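Local coordinates for DNA protection during starvation protein (Brevibacillus brevis, PDB 1N1Q), which probably condenses and shields chromosomal DNA in stationary phase, oxidising ferrous iron with hydrogen peroxide and storing the ferric mineral inside a hollow dodecamer, at residues 1-4 with 5-8. Sequence-based numbering, arbitrary orientation.
Sequences MKTS and IQQL
OE1 of Gln6 is the atom that ties the incoming chain to the start of the helix. The backbone N of Thr3 donates to OE1 of Gln6 at 2.9 Å, lying in the carbonyl plane of the amide and using a lone pair. OG1 of Thr3 adds a weak second bond, 3.4 Å to OE1 of Gln6. With CG beside its own backbone N (chi1 -66°) and the rest of the chain extended, the Gln6 side chain turns back toward the incoming segment and brings OE1 within 3.2 Å of CA of Lys2. With Thr3 as the N-cap and Gln6 three residues on, this is one half of a capping box; the reciprocal bond, from the Gln6 backbone N to the Thr3 hydroxyl, is not made. The main-chain pattern starts at the same place: Gln7 N donates to Thr3 O at 2.9 Å, and Leu8 N to Ser4 O at 3.0 Å. On the Gln7 side, its CG packs against CB of Lys2, 3.7 Å away. A water accepts from NZ of Lys2 and, weakly, from NE2 of Gln6, linking the two side chains beyond OE1. NZ of Lys2 also hydrogen-bonds to Ile67 O, just past the end of helix 39-66, which links the exposed start of helix 4-33 to the chain leaving that helix of the ferritin-like bundle, away from the iron sites.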
# COMPACT_ATOMS: atom_id res chain seq x y z
N MET A 1 -1.60 25.05 34.86
CA MET A 1 -1.89 23.60 35.06
C MET A 1 -0.64 22.85 35.50
O MET A 1 -0.46 22.57 36.69
CB MET A 1 -2.45 23.00 33.76
CG MET A 1 -1.54 23.16 32.55
SD MET A 1 -2.33 22.58 31.03
CE MET A 1 -2.46 20.83 31.35
N LYS A 2 0.23 22.53 34.55
CA LYS A 2 1.47 21.81 34.84
C LYS A 2 2.41 22.64 35.71
O LYS A 2 2.43 23.86 35.60
CB LYS A 2 2.17 21.43 33.53
CG LYS A 2 1.39 20.47 32.64
CD LYS A 2 1.23 19.12 33.30
CE LYS A 2 0.35 18.20 32.48
NZ LYS A 2 0.19 16.87 33.13
N THR A 3 3.18 21.97 36.56
CA THR A 3 4.14 22.65 37.42
C THR A 3 5.53 22.32 36.89
O THR A 3 5.67 21.46 36.01
CB THR A 3 4.01 22.19 38.88
OG1 THR A 3 4.29 20.80 38.99
CG2 THR A 3 2.61 22.47 39.40
N SER A 4 6.56 22.98 37.41
CA SER A 4 7.92 22.75 36.94
C SER A 4 8.42 21.33 37.19
O SER A 4 9.14 20.78 36.36
CB SER A 4 8.89 23.76 37.55
OG SER A 4 9.29 23.38 38.85
N ILE A 5 8.05 20.72 38.31
CA ILE A 5 8.49 19.36 38.60
C ILE A 5 7.88 18.42 37.54
O ILE A 5 8.52 17.45 37.11
CB ILE A 5 8.06 18.91 40.03
CG1 ILE A 5 8.57 17.50 40.34
CG2 ILE A 5 6.55 18.91 40.16
CD1 ILE A 5 10.03 17.44 40.73
N GLN A 6 6.66 18.71 37.12
CA GLN A 6 5.98 17.90 36.11
C GLN A 6 6.56 18.12 34.71
O GLN A 6 6.76 17.18 33.95
CB GLN A 6 4.48 18.20 36.09
CG GLN A 6 3.72 17.82 37.35
CD GLN A 6 2.27 18.27 37.30
OE1 GLN A 6 1.98 19.41 36.95
NE2 GLN A 6 1.36 17.37 37.67
N GLN A 7 6.81 19.37 34.37
CA GLN A 7 7.35 19.68 33.05
C GLN A 7 8.77 19.16 32.88
O GLN A 7 9.19 18.84 31.76
CB GLN A 7 7.27 21.18 32.77
CG GLN A 7 5.82 21.69 32.73
CD GLN A 7 5.70 23.09 32.19
OE1 GLN A 7 6.21 23.40 31.11
NE2 GLN A 7 5.02 23.95 32.92
N LEU A 8 9.53 19.08 33.96
CA LEU A 8 10.89 18.56 33.84
C LEU A 8 10.86 17.12 33.33
O LEU A 8 11.83 16.68 32.71
CB LEU A 8 11.63 18.64 35.18
CG LEU A 8 12.14 20.03 35.58
CD1 LEU A 8 12.81 19.97 36.92
CD2 LEU A 8 13.11 20.53 34.52
O HOH W 1 -0.80 17.48 36.05